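Local coordinates for protein serpin B3 (Homo sapiens, PDB 4ZK3) that belongs to the serpin family of protease inhibitors and probably blocks target proteases through its mobile reactive-centre loop, at residues D14-F19 with K256-L261; N26-P31 with F369-R374; K188-E193 with V280-P285. One frame throughout, in Å; residues are numbered along the deposited sequence.

Overall arrangement
Contacts 1 and 2 lie side by side in the body of the serpin fold, their centres about 12 Å apart. They touch directly: Phe16 CE1 is 3.7 Å from Ile27 CD1, so the side of helix 4-19 used in contact 1 also covers the strand of contact 2. Contact 3 sits farther out, its centre about 20 Å from that of contact 2 and about 28 Å from that of contact 1, and meets contact 2 where Phe369 CE2 lies 4.1 Å from Pro285 CG. Strand 340-351 runs between strands 174-185 and 325-336, consistent with an inserted reactive-centre loop, and contact 3 probably lies next to the end where such insertion begins.

Contact 1 (D14-F19 with K256-L261); sequences DLFQQF and KLEEKL
Segments 14-19 and 256-261, on helices 4-19 and 254-260, come closest at Gln17 and Glu258, whose CA atoms are 8.6 Å apart, a gap that side chains rather than backbones must bridge. Most of the bridging is done by Phe16 and Glu258. With CG anti to the backbone N (chi1 -174°), the Phe16 ring reaches out toward the second helix, while Glu258 stretches out to meet it nearly at right angles. Carboxylate oxygen OE2 of Glu258 arrives at the rim of the ring and in its plane, 3.4 Å from Phe16 CZ and 3.7 Å from Phe16 CE2; the carboxylate itself is turned 64° from the ring. The slightly positive C-H rim is probably a better place for a carboxylate oxygen than the electron-rich face. In the serpin fold, both helices pack against the sheet of strands 369-375 and 380-387, Phe16 and Leu257 both touching Leu370. Strand 380-387 supplies the main polar partner of this buried acid, Arg386, whose NH1 forms a salt bridge with the same OE2. From that strand, too, comes Tyr384, whose ring meets that of Phe16 almost perpendicularly. Gln17 bends at chi2 and brings OE1 to 4.1 Å from the backbone O of Glu258: two acceptors in loose contact, without a hydrogen bond, at the partly exposed margin of the helix pair.

Contact 2 (N26-P31 with F369-R374); sequences NIFYSP and FLFFIR
Phe28 and Phe371 meet rim to rim, with ring planes only 9° from parallel and centroids 5.8 Å apart. Neither ring lies over the other's face, so this is not an offset stack: the CD1-CE1 bond of Phe28 faces the CE2-CZ bond of Phe371, the nearly parallel rings being stepped rather than coplanar. CD1 of Phe28 is 3.7 Å from CZ of Phe371, and CE1 of Phe28 is 3.8 Å from CE2 of Phe371, two carbon-carbon contacts at van der Waals distance. The side chains cross at about a right angle. Phe28 carries CG anti to its backbone N, whereas CG of Phe371 (chi1 64°) is tucked between the backbone N and the carbonyl carbon. No backbone bond joins the strands directly, and the CA atoms of the nearest pair, Phe28 and Phe372, are 9.0 Å apart. Strand 380-387 runs between them: through backbone hydrogen bonds Ile27 pairs with Arg386, Tyr29 with Tyr384 and Phe371 with Gly385, consistent with the two rings meeting across the glycine. Strands 27-29, 380-387 and 369-375 are neighbours in an antiparallel part of a serpin β-sheet, with helix 4-19 packed against Ile27 and Tyr29. Phe28 also packs on Val289 of strand 276-294 and Phe371 on Met243. Phenylalanine suits both positions, being long enough to span an intervening strand and wholly apolar at its end. With no polar atom in the pairing, the contact rests on dispersion and the exclusion of water, and its fit depends on ring shape rather than directed bonds.

Contact 3 (K188-E193 with V280-P285); sequences KKFNKE and VDLHLP
Phe190 holds CG anti to its carbonyl carbon (chi1 -71°), and Leu282 (chi1 169°) and Leu284 (chi1 -171°) hold theirs anti to the backbone N; these torsions place the Phe190 ring and bring the CD2 methyls of both leucines to it. The meeting point is Phe190 CZ, the far corner of the ring. It lies 3.8 Å from CD2 of Leu282 and 4.0 Å from both CB and CD2 of Leu284, the CB contact being fixed by the strand itself. The ring's end thus rests against two residues that, two apart on strand 276-294, project on the same face. Each leucine crosses the phenylalanine at about a right angle. The backbones stay well apart, 9.4 Å between the CA atoms of Phe190 and Leu284, and a long, rigid aromatic side chain is suited to reach from a loop into this buried apolar patch. Ile234 adds to the patch by touching both leucines, and Trp186 meets the Phe190 ring edge-to-face. On the loop side an Asx turn shapes the chain just after Phe190: OD1 of Asn191 accepts a hydrogen bond from the backbone N of Glu193, 2.6 Å long. Phe190 is also hydrogen-bonded, backbone to backbone, with Glu338. The position, beside Trp186 and Glu338 and on the strand that pairs with 206-224, is consistent with the breach of serpins, where the reactive-centre loop begins to insert.

Contact 1 (D14-F19 with K256-L261)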
loop_
_atom_site.group_PDB
_atom_site.type_symbol
_atom_site.label_atom_id
_atom_site.label_comp_id
_atom_site.label_asym_id
_atom_site.label_seq_id
_atom_site.Cartn_x
_atom_site.Cartn_y
_atom_site.Cartn_z
ATOM N N ASP A 14 -5.619 7.446 7.476
ATOM C CA ASP A 14 -6.878 8.005 7.047
ATOM C C ASP A 14 -7.536 6.956 6.167
ATOM O O ASP A 14 -8.776 6.784 6.198
ATOM C CB ASP A 14 -6.763 9.305 6.279
ATOM C CG ASP A 14 -6.110 10.420 7.078
ATOM O OD1 ASP A 14 -5.903 10.314 8.308
ATOM O OD2 ASP A 14 -5.749 11.407 6.416
ATOM N N LEU A 15 -6.735 6.217 5.391
ATOM C CA LEU A 15 -7.345 5.157 4.567
ATOM C C LEU A 15 -7.906 4.061 5.411
ATOM O O LEU A 15 -9.011 3.570 5.138
ATOM C CB LEU A 15 -6.384 4.553 3.544
ATOM C CG LEU A 15 -6.048 5.459 2.368
ATOM C CD1 LEU A 15 -4.833 4.906 1.614
ATOM C CD2 LEU A 15 -7.133 5.741 1.391
ATOM N N PHE A 16 -7.121 3.638 6.375
ATOM C CA PHE A 16 -7.450 2.496 7.197
ATOM C C PHE A 16 -8.830 2.644 7.870
ATOM O O PHE A 16 -9.602 1.699 7.900
ATOM C CB PHE A 16 -6.362 2.263 8.237
ATOM C CG PHE A 16 -6.568 1.023 9.028
ATOM C CD1 PHE A 16 -6.235 -0.202 8.517
ATOM C CD2 PHE A 16 -7.172 1.068 10.272
ATOM C CE1 PHE A 16 -6.446 -1.356 9.236
ATOM C CE2 PHE A 16 -7.392 -0.077 11.009
ATOM C CZ PHE A 16 -7.053 -1.297 10.476
ATOM N N GLN A 17 -9.099 3.829 8.422
ATOM C CA GLN A 17 -10.403 4.147 9.089
ATOM C C GLN A 17 -11.584 4.006 8.127
ATOM O O GLN A 17 -12.599 3.474 8.485
ATOM C CB GLN A 17 -10.347 5.545 9.728
ATOM C CG GLN A 17 -9.178 5.808 10.691
ATOM C CD GLN A 17 -9.192 5.058 12.042
ATOM O OE1 GLN A 17 -8.757 5.609 13.065
ATOM N NE2 GLN A 17 -9.642 3.830 12.057
ATOM N N GLN A 18 -11.423 4.356 6.870
ATOM C CA GLN A 18 -12.457 4.082 5.880
ATOM C C GLN A 18 -12.617 2.605 5.580
ATOM O O GLN A 18 -13.753 2.086 5.547
ATOM C CB GLN A 18 -12.213 4.877 4.583
ATOM C CG GLN A 18 -12.200 6.390 4.843
ATOM C CD GLN A 18 -13.538 6.851 5.439
ATOM O OE1 GLN A 18 -14.628 6.492 4.944
ATOM N NE2 GLN A 18 -13.456 7.548 6.557
ATOM N N PHE A 19 -11.486 1.915 5.422
ATOM C CA PHE A 19 -11.466 0.516 5.077
ATOM C C PHE A 19 -12.115 -0.338 6.174
ATOM O O PHE A 19 -12.730 -1.361 5.871
ATOM C CB PHE A 19 -10.046 0.005 4.822
ATOM C CG PHE A 19 -9.400 0.575 3.608
ATOM C CD1 PHE A 19 -10.128 1.135 2.595
ATOM C CD2 PHE A 19 -8.019 0.522 3.475
ATOM C CE1 PHE A 19 -9.512 1.675 1.502
ATOM C CE2 PHE A 19 -7.401 1.035 2.367
ATOM C CZ PHE A 19 -8.150 1.619 1.374
ATOM N N LYS A 256 -9.655 -1.701 20.238
ATOM C CA LYS A 256 -9.065 -0.565 20.947
ATOM C C LYS A 256 -7.772 -0.109 20.276
ATOM O O LYS A 256 -7.570 1.100 20.062
ATOM C CB LYS A 256 -8.738 -0.882 22.413
ATOM C CG LYS A 256 -8.338 0.364 23.233
ATOM C CD LYS A 256 -7.496 0.023 24.458
ATOM C CE LYS A 256 -7.137 1.263 25.269
ATOM N NZ LYS A 256 -6.635 0.964 26.649
ATOM N N LEU A 257 -6.893 -1.072 19.973
ATOM C CA LEU A 257 -5.620 -0.765 19.333
ATOM C C LEU A 257 -5.871 0.023 18.067
ATOM O O LEU A 257 -5.184 1.011 17.810
ATOM C CB LEU A 257 -4.865 -2.046 19.032
ATOM C CG LEU A 257 -3.452 -1.967 18.457
ATOM C CD1 LEU A 257 -2.532 -1.221 19.409
ATOM C CD2 LEU A 257 -2.928 -3.382 18.188
ATOM N N GLU A 258 -6.888 -0.365 17.303
ATOM C CA GLU A 258 -7.202 0.368 16.077
ATOM C C GLU A 258 -7.619 1.825 16.343
ATOM O O GLU A 258 -7.343 2.691 15.531
ATOM C CB GLU A 258 -8.246 -0.353 15.234
ATOM C CG GLU A 258 -7.767 -1.688 14.660
ATOM C CD GLU A 258 -8.899 -2.485 14.032
ATOM O OE1 GLU A 258 -9.934 -2.695 14.714
ATOM O OE2 GLU A 258 -8.773 -2.912 12.879
ATOM N N GLU A 259 -8.287 2.076 17.464
ATOM C CA GLU A 259 -8.735 3.426 17.812
ATOM C C GLU A 259 -7.566 4.298 18.221
ATOM O O GLU A 259 -7.489 5.467 17.878
ATOM C CB GLU A 259 -9.782 3.362 18.935
ATOM C CG GLU A 259 -11.140 2.811 18.481
ATOM C CD GLU A 259 -12.026 2.330 19.644
ATOM O OE1 GLU A 259 -11.608 2.404 20.835
ATOM O OE2 GLU A 259 -13.153 1.856 19.363
ATOM N N LYS A 260 -6.633 3.725 18.941
ATOM C CA LYS A 260 -5.530 4.477 19.492
ATOM C C LYS A 260 -4.300 4.640 18.574
ATOM O O LYS A 260 -3.447 5.498 18.812
ATOM C CB LYS A 260 -5.089 3.789 20.781
ATOM C CG LYS A 260 -6.247 3.302 21.644
ATOM C CD LYS A 260 -6.239 3.926 23.025
ATOM C CE LYS A 260 -6.688 5.381 22.966
ATOM N NZ LYS A 260 -6.672 5.990 24.317
ATOM N N LEU A 261 -4.166 3.806 17.552
ATOM C CA LEU A 261 -2.960 3.810 16.717
ATOM C C LEU A 261 -3.130 4.895 15.671
ATOM O O LEU A 261 -3.850 4.708 14.682
ATOM C CB LEU A 261 -2.785 2.449 16.049
ATOM C CG LEU A 261 -1.416 1.818 15.898
ATOM C CD1 LEU A 261 -1.415 1.044 14.571
ATOM C CD2 LEU A 261 -0.224 2.760 15.982
#

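Contact 2 (N26-P31 with F369-R374)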
loop_
_atom_site.group_PDB
_atom_site.type_symbol
_atom_site.label_atom_id
_atom_site.label_comp_id
_atom_site.label_asym_id
_atom_site.label_seq_id
_atom_site.Cartn_x
_atom_site.Cartn_y
_atom_site.Cartn_z
ATOM N N ASN A 26 -10.142 -9.278 6.590
ATOM C CA ASN A 26 -8.756 -8.820 6.331
ATOM C C ASN A 26 -8.681 -7.546 5.520
ATOM O O ASN A 26 -9.556 -7.304 4.636
ATOM C CB ASN A 26 -8.004 -9.913 5.587
ATOM C CG ASN A 26 -8.021 -11.173 6.352
ATOM O OD1 ASN A 26 -8.244 -11.124 7.543
ATOM N ND2 ASN A 26 -7.743 -12.288 5.720
ATOM N N ILE A 27 -7.601 -6.775 5.753
ATOM C CA ILE A 27 -7.353 -5.505 5.086
ATOM C C ILE A 27 -5.861 -5.575 4.636
ATOM O O ILE A 27 -5.013 -6.041 5.359
ATOM C CB ILE A 27 -7.561 -4.332 6.068
ATOM C CG1 ILE A 27 -9.071 -4.140 6.391
ATOM C CG2 ILE A 27 -6.906 -3.034 5.564
ATOM C CD1 ILE A 27 -9.253 -3.193 7.561
ATOM N N PHE A 28 -5.572 -5.212 3.400
ATOM C CA PHE A 28 -4.186 -5.154 2.951
ATOM C C PHE A 28 -4.095 -4.253 1.723
ATOM O O PHE A 28 -4.893 -4.361 0.759
ATOM C CB PHE A 28 -3.610 -6.546 2.742
ATOM C CG PHE A 28 -2.198 -6.527 2.403
ATOM C CD1 PHE A 28 -1.241 -6.311 3.393
ATOM C CD2 PHE A 28 -1.800 -6.614 1.070
ATOM C CE1 PHE A 28 0.110 -6.222 3.062
ATOM C CE2 PHE A 28 -0.443 -6.484 0.726
ATOM C CZ PHE A 28 0.513 -6.312 1.726
ATOM N N TYR A 29 -3.136 -3.301 1.767
ATOM C CA TYR A 29 -3.040 -2.256 0.749
ATOM C C TYR A 29 -1.656 -1.610 0.835
ATOM O O TYR A 29 -0.918 -1.793 1.840
ATOM C CB TYR A 29 -4.105 -1.176 0.907
ATOM C CG TYR A 29 -4.074 -0.375 2.214
ATOM C CD1 TYR A 29 -4.675 -0.892 3.385
ATOM C CD2 TYR A 29 -3.586 0.917 2.248
ATOM C CE1 TYR A 29 -4.659 -0.163 4.589
ATOM C CE2 TYR A 29 -3.575 1.650 3.422
ATOM C CZ TYR A 29 -4.102 1.101 4.599
ATOM O OH TYR A 29 -4.150 1.872 5.763
ATOM N N SER A 30 -1.299 -0.991 -0.272
ATOM C CA SER A 30 -0.067 -0.198 -0.365
ATOM C C SER A 30 -0.397 1.269 -0.393
ATOM O O SER A 30 -0.716 1.826 -1.454
ATOM C CB SER A 30 0.750 -0.537 -1.603
ATOM O OG SER A 30 1.848 0.394 -1.661
ATOM N N PRO A 31 -0.207 1.933 0.745
ATOM C CA PRO A 31 -0.454 3.367 0.749
ATOM C C PRO A 31 0.465 4.129 -0.194
ATOM O O PRO A 31 0.070 5.119 -0.806
ATOM C CB PRO A 31 -0.144 3.779 2.197
ATOM C CG PRO A 31 0.664 2.649 2.791
ATOM C CD PRO A 31 0.241 1.407 2.047
ATOM N N PHE A 369 -4.227 -9.489 14.268
ATOM C CA PHE A 369 -3.092 -8.596 14.444
ATOM C C PHE A 369 -2.960 -7.602 13.288
ATOM O O PHE A 369 -3.525 -7.846 12.220
ATOM C CB PHE A 369 -1.796 -9.392 14.636
ATOM C CG PHE A 369 -1.448 -10.305 13.455
ATOM C CD1 PHE A 369 -0.717 -9.825 12.355
ATOM C CD2 PHE A 369 -1.840 -11.643 13.458
ATOM C CE1 PHE A 369 -0.386 -10.652 11.295
ATOM C CE2 PHE A 369 -1.492 -12.498 12.403
ATOM C CZ PHE A 369 -0.780 -12.006 11.307
ATOM N N LEU A 370 -2.222 -6.484 13.533
ATOM C CA LEU A 370 -1.822 -5.537 12.494
ATOM C C LEU A 370 -0.388 -5.768 12.028
ATOM O O LEU A 370 0.442 -6.263 12.771
ATOM C CB LEU A 370 -1.994 -4.110 12.957
ATOM C CG LEU A 370 -3.364 -3.807 13.562
ATOM C CD1 LEU A 370 -3.296 -2.534 14.432
ATOM C CD2 LEU A 370 -4.461 -3.676 12.524
ATOM N N PHE A 371 -0.096 -5.526 10.758
ATOM C CA PHE A 371 1.255 -5.754 10.333
ATOM C C PHE A 371 1.535 -4.774 9.218
ATOM O O PHE A 371 0.596 -4.281 8.520
ATOM C CB PHE A 371 1.467 -7.231 9.937
ATOM C CG PHE A 371 0.648 -7.656 8.727
ATOM C CD1 PHE A 371 -0.693 -8.028 8.865
ATOM C CD2 PHE A 371 1.208 -7.693 7.455
ATOM C CE1 PHE A 371 -1.484 -8.386 7.773
ATOM C CE2 PHE A 371 0.408 -8.035 6.335
ATOM C CZ PHE A 371 -0.950 -8.366 6.508
ATOM N N PHE A 372 2.809 -4.501 9.008
ATOM C CA PHE A 372 3.215 -3.678 7.874
ATOM C C PHE A 372 4.638 -3.943 7.486
ATOM O O PHE A 372 5.411 -4.501 8.281
ATOM C CB PHE A 372 2.948 -2.192 8.121
ATOM C CG PHE A 372 3.732 -1.584 9.236
ATOM C CD1 PHE A 372 4.983 -1.039 9.004
ATOM C CD2 PHE A 372 3.180 -1.487 10.518
ATOM C CE1 PHE A 372 5.670 -0.428 10.042
ATOM C CE2 PHE A 372 3.866 -0.898 11.570
ATOM C CZ PHE A 372 5.115 -0.333 11.330
ATOM N N ILE A 373 4.942 -3.583 6.232
ATOM C CA ILE A 373 6.259 -3.736 5.675
ATOM C C ILE A 373 6.826 -2.337 5.475
ATOM O O ILE A 373 6.257 -1.514 4.761
ATOM C CB ILE A 373 6.260 -4.553 4.380
ATOM C CG1 ILE A 373 5.817 -6.007 4.655
ATOM C CG2 ILE A 373 7.649 -4.537 3.726
ATOM C CD1 ILE A 373 5.425 -6.766 3.409
ATOM N N ARG A 374 7.981 -2.109 6.072
ATOM C CA ARG A 374 8.648 -0.836 6.124
ATOM C C ARG A 374 10.015 -0.889 5.459
ATOM O O ARG A 374 10.792 -1.817 5.703
ATOM C CB ARG A 374 8.844 -0.463 7.589
ATOM C CG ARG A 374 9.455 0.926 7.825
ATOM C CD ARG A 374 9.561 1.199 9.348
ATOM N NE ARG A 374 10.581 0.336 9.978
ATOM C CZ ARG A 374 10.663 0.060 11.294
ATOM N NH1 ARG A 374 9.809 0.582 12.183
ATOM N NH2 ARG A 374 11.643 -0.733 11.732
#

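Contact 3 (K188-E193 with V280-P285)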
loop_
_atom_site.group_PDB
_atom_site.type_symbol
_atom_site.label_atom_id
_atom_site.label_comp_id
_atom_site.label_asym_id
_atom_site.label_seq_id
_atom_site.Cartn_x
_atom_site.Cartn_y
_atom_site.Cartn_z
ATOM N N LYS A 188 16.140 -14.366 9.602
ATOM C CA LYS A 188 16.072 -15.669 10.255
ATOM C C LYS A 188 14.859 -16.451 9.791
ATOM O O LYS A 188 13.698 -16.213 10.235
ATOM C CB LYS A 188 15.995 -15.484 11.739
ATOM C CG LYS A 188 17.285 -14.905 12.318
ATOM C CD LYS A 188 17.148 -14.394 13.754
ATOM C CE LYS A 188 18.230 -13.367 14.135
ATOM N NZ LYS A 188 17.899 -12.605 15.391
ATOM N N LYS A 189 15.093 -17.367 8.872
ATOM C CA LYS A 189 14.024 -18.168 8.314
ATOM C C LYS A 189 13.353 -19.066 9.347
ATOM O O LYS A 189 13.886 -19.318 10.390
ATOM C CB LYS A 189 14.531 -18.970 7.160
ATOM C CG LYS A 189 14.900 -18.093 5.995
ATOM C CD LYS A 189 15.212 -18.895 4.753
ATOM C CE LYS A 189 15.595 -17.957 3.623
ATOM N NZ LYS A 189 15.400 -18.681 2.346
ATOM N N PHE A 190 12.105 -19.433 9.094
ATOM C CA PHE A 190 11.438 -20.394 9.923
ATOM C C PHE A 190 11.827 -21.776 9.414
ATOM O O PHE A 190 12.049 -21.910 8.239
ATOM C CB PHE A 190 9.945 -20.216 9.801
ATOM C CG PHE A 190 9.430 -18.966 10.465
ATOM C CD1 PHE A 190 9.406 -17.741 9.767
ATOM C CD2 PHE A 190 8.973 -19.002 11.786
ATOM C CE1 PHE A 190 8.928 -16.595 10.375
ATOM C CE2 PHE A 190 8.492 -17.838 12.403
ATOM C CZ PHE A 190 8.454 -16.640 11.694
ATOM N N ASN A 191 11.884 -22.804 10.277
ATOM C CA ASN A 191 12.009 -24.201 9.796
ATOM C C ASN A 191 10.673 -24.848 9.477
ATOM O O ASN A 191 9.784 -24.909 10.342
ATOM C CB ASN A 191 12.740 -25.046 10.810
ATOM C CG ASN A 191 13.170 -26.410 10.227
ATOM O OD1 ASN A 191 12.426 -27.047 9.458
ATOM N ND2 ASN A 191 14.385 -26.847 10.579
ATOM N N LYS A 192 10.477 -25.326 8.248
ATOM C CA LYS A 192 9.190 -25.953 7.917
ATOM C C LYS A 192 8.892 -27.162 8.821
ATOM O O LYS A 192 7.716 -27.484 9.095
ATOM C CB LYS A 192 9.130 -26.350 6.459
ATOM C CG LYS A 192 8.845 -25.213 5.487
ATOM C CD LYS A 192 9.711 -25.335 4.229
ATOM C CE LYS A 192 9.146 -26.275 3.190
ATOM N NZ LYS A 192 8.083 -25.581 2.403
ATOM N N GLU A 193 9.945 -27.783 9.349
ATOM C CA GLU A 193 9.744 -28.890 10.281
ATOM C C GLU A 193 9.043 -28.454 11.553
ATOM O O GLU A 193 8.360 -29.269 12.166
ATOM C CB GLU A 193 11.053 -29.620 10.583
ATOM C CG GLU A 193 11.305 -30.813 9.619
ATOM C CD GLU A 193 12.749 -30.925 9.139
ATOM O OE1 GLU A 193 13.642 -30.246 9.727
ATOM O OE2 GLU A 193 12.995 -31.689 8.165
ATOM N N VAL A 280 12.265 -14.250 21.920
ATOM C CA VAL A 280 10.791 -14.469 21.765
ATOM C C VAL A 280 10.412 -15.889 21.145
ATOM O O VAL A 280 11.119 -16.197 20.123
ATOM C CB VAL A 280 10.325 -13.294 20.843
ATOM C CG1 VAL A 280 8.829 -13.353 20.532
ATOM C CG2 VAL A 280 10.705 -11.919 21.452
ATOM N N ASP A 281 9.460 -16.740 21.730
ATOM C CA ASP A 281 8.738 -17.950 21.009
ATOM C C ASP A 281 7.880 -17.030 20.110
ATOM O O ASP A 281 6.837 -16.499 20.540
ATOM C CB ASP A 281 7.812 -19.228 21.770
ATOM C CG ASP A 281 7.768 -20.755 20.909
ATOM O OD1 ASP A 281 8.824 -21.169 20.457
ATOM O OD2 ASP A 281 6.862 -21.658 20.568
ATOM N N LEU A 282 8.358 -16.788 18.882
ATOM C CA LEU A 282 7.500 -16.171 17.861
ATOM C C LEU A 282 6.716 -17.276 17.176
ATOM O O LEU A 282 7.300 -18.160 16.623
ATOM C CB LEU A 282 8.339 -15.424 16.820
ATOM C CG LEU A 282 7.642 -14.940 15.532
ATOM C CD1 LEU A 282 6.434 -14.054 15.864
ATOM C CD2 LEU A 282 8.707 -14.263 14.704
ATOM N N HIS A 283 5.395 -17.206 17.256
ATOM C CA HIS A 283 4.501 -18.052 16.464
ATOM C C HIS A 283 3.805 -17.104 15.491
ATOM O O HIS A 283 3.056 -16.162 15.901
ATOM C CB HIS A 283 3.487 -18.794 17.346
ATOM C CG HIS A 283 4.092 -19.818 18.291
ATOM N ND1 HIS A 283 3.298 -20.629 19.085
ATOM C CD2 HIS A 283 5.373 -20.181 18.558
ATOM C CE1 HIS A 283 4.067 -21.418 19.818
ATOM N NE2 HIS A 283 5.328 -21.165 19.534
ATOM N N LEU A 284 4.059 -17.333 14.202
ATOM C CA LEU A 284 3.485 -16.533 13.102
ATOM C C LEU A 284 2.878 -17.460 12.068
ATOM O O LEU A 284 3.532 -18.389 11.640
ATOM C CB LEU A 284 4.632 -15.714 12.463
ATOM C CG LEU A 284 4.242 -14.644 11.426
ATOM C CD1 LEU A 284 3.555 -13.455 12.077
ATOM C CD2 LEU A 284 5.437 -14.173 10.621
ATOM N N PRO A 285 1.634 -17.243 11.685
ATOM C CA PRO A 285 0.995 -18.142 10.724
ATOM C C PRO A 285 1.483 -17.925 9.267
ATOM O O PRO A 285 1.943 -16.841 8.895
ATOM C CB PRO A 285 -0.472 -17.820 10.867
ATOM C CG PRO A 285 -0.475 -16.370 11.315
ATOM C CD PRO A 285 0.728 -16.204 12.169
#